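Local coordinates for protein binary enterotoxin of Clostridium perfringens component a (Clostridium perfringens, PDB 5H04) that serves as the ADP-ribosylating component of a binary enterotoxin, binding NAD(+) or NADH and probably transferring ADP-ribose to a host target protein, at residues T341-N346 with Y381-D386; I209-F214 with D292-R297; N114-E119 with Q200-D205. One frame throughout, in Å; residues are numbered along the deposited sequence.

Interaction 1. Residues T341-N346 with Y381-D386; sequences TTVLSN and YEVLID. With NAI (1,4-dihydronicotinamide adenine dinucleotide), chain B.
The Ser-Thr-Thr strand of the ADP-ribosyltransferase fold, counterpart of the family's STS motif, pairs antiparallel with the strand that begins at Glu382, second glutamate of the ExE motif, in one wall of the dinucleotide pocket. Thr341 and Val383 form the hydrogen-bonded pair: Val383 N donates to Thr341 O at 2.9 Å, and Val383 O is gripped by Thr341 N at 3.0 Å and OG1 at 2.6 Å. With chi1 at 73°, OG1 stands between the backbone N and the carbonyl carbon, which brings it to the oxygen already held by the N. The next, non-hydrogen-bonded pair turns Thr342 and Glu382 to the cofactor face, where Thr342 CG2 rests 3.9 Å from NAI C4N. The strand ends in an ST turn: Thr342 OG1, which also bonds Glu380 O, accepts from Leu344 N in a straight but long bond of 3.3 Å. This turn carries Leu344 over one face of the Tyr381 ring, its CD1 3.7 Å from the ring centroid in a CH-pi contact. Val343 N donates to Tyr381 O. At the cofactor, a water donates to Thr341 O and, at 2.7 Å, to Glu382 OE1, which also accepts a very short bond from NAI O2D.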
# COMPACT_ATOMS: atom_id res chain seq x y z
N THR A 341 -13.38 -8.65 0.28
CA THR A 341 -12.57 -7.45 0.40
C THR A 341 -13.44 -6.23 0.10
O THR A 341 -14.59 -6.35 -0.31
CB THR A 341 -11.36 -7.46 -0.56
OG1 THR A 341 -11.81 -7.24 -1.91
CG2 THR A 341 -10.62 -8.79 -0.49
N THR A 342 -12.87 -5.05 0.34
CA THR A 342 -13.54 -3.80 0.04
C THR A 342 -12.53 -2.88 -0.62
O THR A 342 -11.34 -2.91 -0.27
CB THR A 342 -14.15 -3.15 1.30
OG1 THR A 342 -14.62 -1.83 0.98
CG2 THR A 342 -13.11 -3.03 2.38
N VAL A 343 -13.00 -2.06 -1.57
CA VAL A 343 -12.06 -1.14 -2.22
C VAL A 343 -11.73 0.08 -1.36
O VAL A 343 -10.85 0.86 -1.75
CB VAL A 343 -12.59 -0.69 -3.59
CG1 VAL A 343 -12.72 -1.89 -4.52
CG2 VAL A 343 -13.93 0.01 -3.45
N LEU A 344 -12.40 0.25 -0.22
CA LEU A 344 -12.13 1.37 0.68
C LEU A 344 -11.24 0.92 1.83
O LEU A 344 -11.38 -0.20 2.33
CB LEU A 344 -13.43 1.94 1.26
CG LEU A 344 -14.44 2.42 0.22
CD1 LEU A 344 -15.67 2.96 0.94
CD2 LEU A 344 -13.81 3.47 -0.67
N SER A 345 -10.36 1.82 2.29
CA SER A 345 -9.50 1.52 3.42
C SER A 345 -10.15 1.79 4.77
O SER A 345 -9.57 1.41 5.79
CB SER A 345 -8.20 2.34 3.33
OG SER A 345 -8.48 3.72 3.22
N ASN A 346 -11.33 2.42 4.81
CA ASN A 346 -11.99 2.75 6.08
C ASN A 346 -12.16 1.50 6.93
O ASN A 346 -12.44 0.42 6.42
CB ASN A 346 -13.37 3.38 5.82
CG ASN A 346 -13.35 4.50 4.79
OD1 ASN A 346 -12.58 4.48 3.82
ND2 ASN A 346 -14.24 5.47 4.97
N TYR A 381 -19.08 -1.56 -0.54
CA TYR A 381 -18.07 -1.35 -1.59
C TYR A 381 -17.18 -2.58 -1.76
O TYR A 381 -15.95 -2.49 -1.73
CB TYR A 381 -17.23 -0.10 -1.29
CG TYR A 381 -18.06 1.13 -1.01
CD1 TYR A 381 -18.56 1.39 0.26
CD2 TYR A 381 -18.34 2.04 -2.03
CE1 TYR A 381 -19.32 2.51 0.51
CE2 TYR A 381 -19.11 3.16 -1.79
CZ TYR A 381 -19.60 3.38 -0.52
OH TYR A 381 -20.36 4.50 -0.27
N GLU A 382 -17.81 -3.73 -1.93
CA GLU A 382 -17.13 -5.01 -1.78
C GLU A 382 -16.65 -5.57 -3.11
O GLU A 382 -17.36 -5.54 -4.12
CB GLU A 382 -18.05 -6.05 -1.14
CG GLU A 382 -18.60 -5.67 0.22
CD GLU A 382 -19.38 -6.82 0.85
OE1 GLU A 382 -18.90 -7.98 0.79
OE2 GLU A 382 -20.48 -6.56 1.38
N VAL A 383 -15.44 -6.12 -3.08
CA VAL A 383 -14.93 -6.97 -4.16
C VAL A 383 -14.74 -8.37 -3.59
O VAL A 383 -13.94 -8.58 -2.67
CB VAL A 383 -13.62 -6.42 -4.74
CG1 VAL A 383 -12.97 -7.49 -5.61
CG2 VAL A 383 -13.91 -5.17 -5.55
N LEU A 384 -15.50 -9.32 -4.13
CA LEU A 384 -15.45 -10.71 -3.70
C LEU A 384 -14.52 -11.47 -4.64
O LEU A 384 -14.72 -11.45 -5.86
CB LEU A 384 -16.85 -11.33 -3.75
CG LEU A 384 -17.02 -12.76 -3.26
CD1 LEU A 384 -16.56 -12.85 -1.81
CD2 LEU A 384 -18.49 -13.18 -3.39
N ILE A 385 -13.56 -12.20 -4.07
CA ILE A 385 -12.54 -12.90 -4.85
C ILE A 385 -12.81 -14.40 -4.78
O ILE A 385 -13.19 -14.93 -3.73
CB ILE A 385 -11.11 -12.57 -4.34
CG1 ILE A 385 -10.89 -11.05 -4.32
CG2 ILE A 385 -10.08 -13.24 -5.24
CD1 ILE A 385 -9.57 -10.61 -3.62
N ASP A 386 -12.64 -15.08 -5.93
CA ASP A 386 -12.86 -16.52 -6.03
C ASP A 386 -11.97 -17.28 -5.04
O ASP A 386 -10.91 -16.80 -4.63
CB ASP A 386 -12.58 -17.00 -7.46
CG ASP A 386 -13.35 -18.27 -7.87
OD1 ASP A 386 -14.19 -18.79 -7.09
OD2 ASP A 386 -13.12 -18.75 -9.01
PA NAI B . -15.49 -14.39 6.52
O1A NAI B . -16.27 -15.70 6.18
O2A NAI B . -14.33 -14.14 5.55
O5B NAI B . -14.87 -14.47 8.02
C5B NAI B . -15.64 -14.76 9.16
C4B NAI B . -14.67 -15.42 10.19
O4B NAI B . -13.96 -16.62 9.51
C3B NAI B . -13.75 -14.61 10.54
O3B NAI B . -13.40 -14.77 11.94
C2B NAI B . -12.42 -15.01 9.66
O2B NAI B . -11.23 -14.55 10.37
C1B NAI B . -12.46 -16.27 9.50
N9A NAI B . -11.93 -16.66 8.19
C8A NAI B . -12.35 -16.24 6.96
N7A NAI B . -11.55 -16.88 6.04
C5A NAI B . -10.66 -17.69 6.72
C6A NAI B . -9.66 -18.52 6.27
N6A NAI B . -9.18 -18.87 4.98
N1A NAI B . -8.92 -19.21 7.16
C2A NAI B . -9.15 -19.07 8.50
N3A NAI B . -10.15 -18.25 8.96
C4A NAI B . -10.90 -17.56 8.06
O3 NAI B . -16.50 -13.15 6.52
PN NAI B . -16.26 -11.72 7.21
O1N NAI B . -14.91 -11.17 6.97
O2N NAI B . -16.49 -11.76 8.73
O5D NAI B . -17.31 -10.75 6.48
C5D NAI B . -18.66 -10.87 6.74
C4D NAI B . -19.42 -10.04 5.82
O4D NAI B . -18.91 -8.81 5.78
C3D NAI B . -19.37 -10.64 4.28
O3D NAI B . -20.71 -10.39 3.65
C2D NAI B . -18.47 -10.00 3.71
O2D NAI B . -18.63 -9.95 2.23
C1D NAI B . -18.61 -8.52 4.35
N1N NAI B . -17.51 -7.80 4.24
C2N NAI B . -16.27 -8.19 4.87
C3N NAI B . -15.05 -7.28 4.76
C7N NAI B . -13.87 -7.44 5.65
O7N NAI B . -12.99 -6.55 5.61
N7N NAI B . -13.74 -8.55 6.50
C4N NAI B . -14.99 -6.20 3.68
C5N NAI B . -16.37 -5.64 3.38
C6N NAI B . -17.57 -6.58 3.47
O HOH W 1 -16.51 -8.72 -0.17

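Interaction 2. Residues I209-F214 with D292-R297; sequences IKQLNF and DIITYR. With NAI (1,4-dihydronicotinamide adenine dinucleotide), chain B.
At the edge of the Tyr296 ring, near its plane, sits the carboxamide of Asn213, the two flat groups inclined by 38°. Tyr296 OH donates to Asn213 OD1 at 2.6 Å, arriving in the carbonyl plane on a lone pair; OD1 also takes a weak bond from Glu215 N. A water in the plane of the ring donates to the same hydroxyl at 2.7 Å and accepts from Asn213 ND2 at 3.2 Å, which closes a small ring of bonds and helps fix the rotation of the amide. The Asn213 chain reaches this spot because its CG lies anti to the backbone N (chi1 -179°), passing obliquely over Ile294 CB.

The backbones are joined more sparingly. Ile294 N donates to Leu212 O at 2.9 Å, while two waters act as spacers: one links Leu212 N to Asp292 O, the other Phe214 N to Ile294 O. Around these polar links, Ile293 CD1 meets Phe214 CE2 at 3.8 Å and also approaches Leu212 CD2, with Trp224 of helix 218-234 nearby. On the other flank Ile294 CD1 packs against the amide of Gln211, whose polar end is held by His361 and Ser185.

Further along the same strand, Arg297 NH1 donates to NAI O1N at 2.9 Å; NAI O5B lies in plane at the guanidinium edge, and NE is paired with Glu303. Besides one direct backbone hydrogen bond, waters bridge backbone groups that do not meet, and the phenol-amide bond is the direct polar link between side chains.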
# COMPACT_ATOMS: atom_id res chain seq x y z
N ILE A 209 5.32 4.49 -9.75
CA ILE A 209 4.11 4.13 -10.47
C ILE A 209 2.89 4.51 -9.62
O ILE A 209 2.98 4.71 -8.41
CB ILE A 209 4.06 2.63 -10.84
CG1 ILE A 209 3.88 1.77 -9.59
CG2 ILE A 209 5.32 2.22 -11.60
CD1 ILE A 209 3.38 0.36 -9.85
N LYS A 210 1.73 4.60 -10.26
CA LYS A 210 0.52 4.97 -9.53
C LYS A 210 -0.51 3.86 -9.74
O LYS A 210 -0.99 3.66 -10.86
CB LYS A 210 -0.01 6.34 -9.98
CG LYS A 210 -1.22 6.82 -9.17
CD LYS A 210 -1.49 8.31 -9.41
CE LYS A 210 -2.78 8.76 -8.73
NZ LYS A 210 -2.76 8.56 -7.25
N GLN A 211 -0.82 3.12 -8.68
CA GLN A 211 -1.83 2.07 -8.70
C GLN A 211 -3.19 2.63 -8.38
O GLN A 211 -3.32 3.57 -7.59
CB GLN A 211 -1.51 0.98 -7.68
CG GLN A 211 -0.09 0.47 -7.69
CD GLN A 211 0.05 -0.76 -6.83
OE1 GLN A 211 -0.34 -1.86 -7.25
NE2 GLN A 211 0.57 -0.59 -5.61
N LEU A 212 -4.23 2.03 -8.97
CA LEU A 212 -5.59 2.38 -8.62
C LEU A 212 -5.88 1.94 -7.19
O LEU A 212 -5.76 0.75 -6.86
CB LEU A 212 -6.58 1.74 -9.59
CG LEU A 212 -8.05 2.10 -9.44
CD1 LEU A 212 -8.25 3.59 -9.61
CD2 LEU A 212 -8.86 1.32 -10.47
N ASN A 213 -6.24 2.90 -6.33
CA ASN A 213 -6.33 2.67 -4.90
C ASN A 213 -7.23 3.77 -4.35
O ASN A 213 -6.79 4.90 -4.19
CB ASN A 213 -4.93 2.70 -4.27
CG ASN A 213 -4.95 2.44 -2.78
OD1 ASN A 213 -6.00 2.23 -2.20
ND2 ASN A 213 -3.77 2.45 -2.16
N PHE A 214 -8.50 3.43 -4.10
CA PHE A 214 -9.47 4.47 -3.74
C PHE A 214 -9.33 4.97 -2.31
O PHE A 214 -9.77 6.08 -2.02
CB PHE A 214 -10.88 3.95 -4.00
CG PHE A 214 -11.13 3.67 -5.43
CD1 PHE A 214 -11.01 4.69 -6.37
CD2 PHE A 214 -11.43 2.40 -5.87
CE1 PHE A 214 -11.23 4.45 -7.71
CE2 PHE A 214 -11.65 2.15 -7.22
CZ PHE A 214 -11.54 3.18 -8.14
N ASP A 292 -5.26 -3.63 -12.60
CA ASP A 292 -4.69 -3.77 -11.26
C ASP A 292 -5.37 -2.81 -10.30
O ASP A 292 -5.56 -1.63 -10.61
CB ASP A 292 -3.18 -3.46 -11.27
CG ASP A 292 -2.34 -4.44 -12.07
OD1 ASP A 292 -2.80 -5.51 -12.52
OD2 ASP A 292 -1.15 -4.10 -12.25
N ILE A 293 -5.75 -3.31 -9.11
CA ILE A 293 -6.44 -2.48 -8.13
C ILE A 293 -6.01 -2.93 -6.73
O ILE A 293 -5.70 -4.10 -6.50
CB ILE A 293 -7.98 -2.56 -8.30
CG1 ILE A 293 -8.69 -1.52 -7.41
CG2 ILE A 293 -8.48 -3.99 -8.01
CD1 ILE A 293 -10.21 -1.37 -7.71
N ILE A 294 -5.99 -1.97 -5.80
CA ILE A 294 -5.77 -2.28 -4.39
C ILE A 294 -7.12 -2.49 -3.72
O ILE A 294 -8.03 -1.65 -3.86
CB ILE A 294 -4.99 -1.15 -3.70
CG1 ILE A 294 -3.63 -0.93 -4.38
CG2 ILE A 294 -4.86 -1.42 -2.19
CD1 ILE A 294 -2.81 -2.18 -4.59
N THR A 295 -7.26 -3.58 -2.97
CA THR A 295 -8.46 -3.78 -2.15
C THR A 295 -8.03 -4.10 -0.73
O THR A 295 -6.84 -4.31 -0.46
CB THR A 295 -9.39 -4.88 -2.70
OG1 THR A 295 -8.75 -6.16 -2.59
CG2 THR A 295 -9.75 -4.62 -4.15
N TYR A 296 -8.99 -4.11 0.20
CA TYR A 296 -8.69 -4.19 1.62
C TYR A 296 -9.53 -5.25 2.31
O TYR A 296 -10.64 -5.58 1.86
CB TYR A 296 -8.93 -2.84 2.32
CG TYR A 296 -8.08 -1.74 1.77
CD1 TYR A 296 -8.50 -1.00 0.68
CD2 TYR A 296 -6.86 -1.42 2.35
CE1 TYR A 296 -7.72 0.03 0.16
CE2 TYR A 296 -6.06 -0.39 1.83
CZ TYR A 296 -6.51 0.33 0.75
OH TYR A 296 -5.73 1.34 0.24
N ARG A 297 -9.01 -5.77 3.42
CA ARG A 297 -9.80 -6.72 4.21
C ARG A 297 -9.42 -6.60 5.68
O ARG A 297 -8.23 -6.62 6.02
CB ARG A 297 -9.61 -8.17 3.72
CG ARG A 297 -10.34 -9.19 4.59
CD ARG A 297 -10.22 -10.64 4.07
NE ARG A 297 -10.64 -11.57 5.11
CZ ARG A 297 -11.91 -11.77 5.47
NH1 ARG A 297 -12.88 -11.11 4.85
NH2 ARG A 297 -12.21 -12.61 6.45
PA NAI B . -15.49 -14.39 6.52
O1A NAI B . -16.27 -15.70 6.18
O2A NAI B . -14.33 -14.14 5.55
O5B NAI B . -14.87 -14.47 8.02
C5B NAI B . -15.64 -14.76 9.16
C4B NAI B . -14.67 -15.42 10.19
O4B NAI B . -13.96 -16.62 9.51
C3B NAI B . -13.75 -14.61 10.54
O3B NAI B . -13.40 -14.77 11.94
C2B NAI B . -12.42 -15.01 9.66
O2B NAI B . -11.23 -14.55 10.37
C1B NAI B . -12.46 -16.27 9.50
N9A NAI B . -11.93 -16.66 8.19
C8A NAI B . -12.35 -16.24 6.96
N7A NAI B . -11.55 -16.88 6.04
C5A NAI B . -10.66 -17.69 6.72
C6A NAI B . -9.66 -18.52 6.27
N6A NAI B . -9.18 -18.87 4.98
N1A NAI B . -8.92 -19.21 7.16
C2A NAI B . -9.15 -19.07 8.50
N3A NAI B . -10.15 -18.25 8.96
C4A NAI B . -10.90 -17.56 8.06
O3 NAI B . -16.50 -13.15 6.52
PN NAI B . -16.26 -11.72 7.21
O1N NAI B . -14.91 -11.17 6.97
O2N NAI B . -16.49 -11.76 8.73
O5D NAI B . -17.31 -10.75 6.48
C5D NAI B . -18.66 -10.87 6.74
C4D NAI B . -19.42 -10.04 5.82
O4D NAI B . -18.91 -8.81 5.78
C3D NAI B . -19.37 -10.64 4.28
O3D NAI B . -20.71 -10.39 3.65
C2D NAI B . -18.47 -10.00 3.71
O2D NAI B . -18.63 -9.95 2.23
C1D NAI B . -18.61 -8.52 4.35
N1N NAI B . -17.51 -7.80 4.24
C2N NAI B . -16.27 -8.19 4.87
C3N NAI B . -15.05 -7.28 4.76
C7N NAI B . -13.87 -7.44 5.65
O7N NAI B . -12.99 -6.55 5.61
N7N NAI B . -13.74 -8.55 6.50
C4N NAI B . -14.99 -6.20 3.68
C5N NAI B . -16.37 -5.64 3.38
C6N NAI B . -17.57 -6.58 3.47
O HOH W 2 -3.64 0.13 -11.06
O HOH W 3 -3.42 2.52 0.97
O HOH W 4 -9.14 0.78 -3.85

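Interaction 3. Residues N114-E119 with Q200-D205; sequences NIIDEE and QYAKVD
The segment leading into helix 118-128 meets the start of strand 199-209, an inner strand of the N-terminal domain's sheet, and the join turns on Gln200, which lies along the backbone of Asn114, Ile115 and Ile116. This is a worked example of a side-chain carbonyl taking the acceptor's place of a peptide carbonyl. Gln200 N donates to Asn114 O at 2.8 Å, the donor standing above the carbonyl plane, and the far end of the same residue answers in the opposite sense: Gln200 OE1 accepts from Ile116 N at 3.0 Å, with an almost straight N-H...O angle of 170°. An extended chain beyond CG (chi2 -173°) spans the distance between the two grips, and its CB and CG both run close past Asn114 O. The amide is thereby pinned at OE1, while NE2 lies alongside Ile115 CD1 at 3.8 Å.

Ile116 supplies the apolar half. Its side chain extends through CG1 (chi2 168°) across the strand, and CD1 presses on the Tyr201-Ala202 peptide, 3.2 Å from Tyr201 C and 3.3 Å from Ala202 N, a tight fit. The methyl of Ala202 lies a little further off, and Ile121 of helix 118-128 packs on the same isoleucine. The incoming segment is also steadied on its own account, since Ile115 and Asp117 make backbone bonds to Ser109 and Leu107. Gln200 thus holds the approach with one backbone N-H and one side-chain oxygen. Directly after it comes an N-capped helix, with Asp117 OD1 receiving Ala120 N, packed beside the central strand of the mixed five-stranded sheet of the N-terminal ADP-ribosyltransferase-like domain.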
# COMPACT_ATOMS: atom_id res chain seq x y z
N ASN A 114 31.89 -3.36 5.14
CA ASN A 114 31.91 -2.68 3.85
C ASN A 114 31.41 -3.55 2.70
O ASN A 114 31.32 -3.06 1.57
CB ASN A 114 33.33 -2.20 3.51
CG ASN A 114 33.76 -0.98 4.31
OD1 ASN A 114 32.95 -0.14 4.68
ND2 ASN A 114 35.06 -0.88 4.55
N ILE A 115 31.11 -4.83 2.94
CA ILE A 115 30.88 -5.80 1.87
C ILE A 115 29.51 -6.43 2.06
O ILE A 115 29.12 -6.79 3.17
CB ILE A 115 31.98 -6.89 1.86
CG1 ILE A 115 33.37 -6.26 1.80
CG2 ILE A 115 31.79 -7.81 0.66
CD1 ILE A 115 33.69 -5.58 0.49
N ILE A 116 28.78 -6.57 0.96
CA ILE A 116 27.43 -7.12 0.99
C ILE A 116 27.48 -8.64 0.87
O ILE A 116 28.25 -9.20 0.09
CB ILE A 116 26.58 -6.52 -0.14
CG1 ILE A 116 26.07 -5.15 0.31
CG2 ILE A 116 25.43 -7.45 -0.55
CD1 ILE A 116 25.50 -4.36 -0.77
N ASP A 117 26.63 -9.31 1.66
CA ASP A 117 26.54 -10.76 1.63
C ASP A 117 25.87 -11.23 0.34
O ASP A 117 24.75 -10.83 0.02
CB ASP A 117 25.76 -11.24 2.85
CG ASP A 117 25.63 -12.74 2.90
OD1 ASP A 117 24.70 -13.29 2.27
OD2 ASP A 117 26.48 -13.37 3.57
N GLU A 118 26.57 -12.11 -0.39
CA GLU A 118 26.08 -12.56 -1.69
C GLU A 118 24.74 -13.27 -1.58
O GLU A 118 23.81 -13.00 -2.35
CB GLU A 118 27.12 -13.47 -2.35
CG GLU A 118 28.54 -12.93 -2.30
CD GLU A 118 29.57 -14.03 -2.51
OE1 GLU A 118 30.19 -14.46 -1.51
OE2 GLU A 118 29.74 -14.48 -3.67
N GLU A 119 24.62 -14.20 -0.62
CA GLU A 119 23.37 -14.94 -0.50
C GLU A 119 22.22 -14.03 -0.10
O GLU A 119 21.09 -14.17 -0.59
CB GLU A 119 23.54 -16.09 0.50
CG GLU A 119 22.23 -16.88 0.78
CD GLU A 119 21.68 -16.67 2.18
OE1 GLU A 119 22.31 -15.91 2.95
OE2 GLU A 119 20.63 -17.27 2.50
N GLN A 200 29.83 -0.87 0.54
CA GLN A 200 28.87 -1.38 -0.43
C GLN A 200 27.44 -1.21 0.06
O GLN A 200 27.14 -1.41 1.25
CB GLN A 200 29.16 -2.86 -0.73
CG GLN A 200 30.48 -3.07 -1.47
CD GLN A 200 30.69 -4.51 -1.91
OE1 GLN A 200 29.91 -5.39 -1.56
NE2 GLN A 200 31.75 -4.75 -2.69
N TYR A 201 26.56 -0.83 -0.87
CA TYR A 201 25.14 -0.69 -0.63
C TYR A 201 24.41 -1.46 -1.71
O TYR A 201 24.89 -1.57 -2.83
CB TYR A 201 24.67 0.77 -0.69
CG TYR A 201 25.27 1.72 0.36
CD1 TYR A 201 24.63 1.96 1.58
CD2 TYR A 201 26.45 2.42 0.11
CE1 TYR A 201 25.15 2.84 2.51
CE2 TYR A 201 26.98 3.30 1.04
CZ TYR A 201 26.33 3.50 2.24
OH TYR A 201 26.89 4.37 3.20
N ALA A 202 23.26 -2.02 -1.35
CA ALA A 202 22.38 -2.62 -2.34
C ALA A 202 21.64 -1.50 -3.05
O ALA A 202 20.87 -0.76 -2.42
CB ALA A 202 21.40 -3.61 -1.69
N LYS A 203 21.87 -1.35 -4.36
CA LYS A 203 21.28 -0.27 -5.13
C LYS A 203 20.05 -0.81 -5.86
O LYS A 203 20.18 -1.67 -6.75
CB LYS A 203 22.29 0.31 -6.12
CG LYS A 203 21.81 1.57 -6.80
CD LYS A 203 22.85 2.10 -7.74
CE LYS A 203 22.33 3.33 -8.45
NZ LYS A 203 21.37 2.95 -9.52
N VAL A 204 18.88 -0.32 -5.48
CA VAL A 204 17.62 -0.67 -6.13
C VAL A 204 17.27 0.43 -7.13
O VAL A 204 17.00 1.57 -6.73
CB VAL A 204 16.49 -0.84 -5.11
CG1 VAL A 204 15.18 -1.13 -5.84
CG2 VAL A 204 16.84 -1.95 -4.13
N ASP A 205 17.31 0.09 -8.41
CA ASP A 205 16.70 0.93 -9.44
C ASP A 205 15.20 0.68 -9.43
O ASP A 205 14.76 -0.46 -9.32
CB ASP A 205 17.28 0.60 -10.82
CG ASP A 205 18.74 1.00 -10.95
OD1 ASP A 205 19.32 1.42 -9.93
OD2 ASP A 205 19.31 0.85 -12.04

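In the fold
From the N terminus, interaction 3 comes first and closes a loop of 80 residues within the first domain, tying the approach to helix 118-128 to strand 199-209. That strand runs straight on into the segment of interaction 2, which closes a largely helical loop by bringing the segment that joins the two halves against strand 293-299, an edge strand of the second domain. Interaction 1 then closes a shorter loop inside that domain. The three follow in series, with no nesting or crossing. Interactions 1 and 2 touch, Thr342 O lying 2.7 Å from Tyr296 N in a probable hydrogen bond, and both reach the dinucleotide; interaction 3 is centred about 38 Å from the centre of interaction 1.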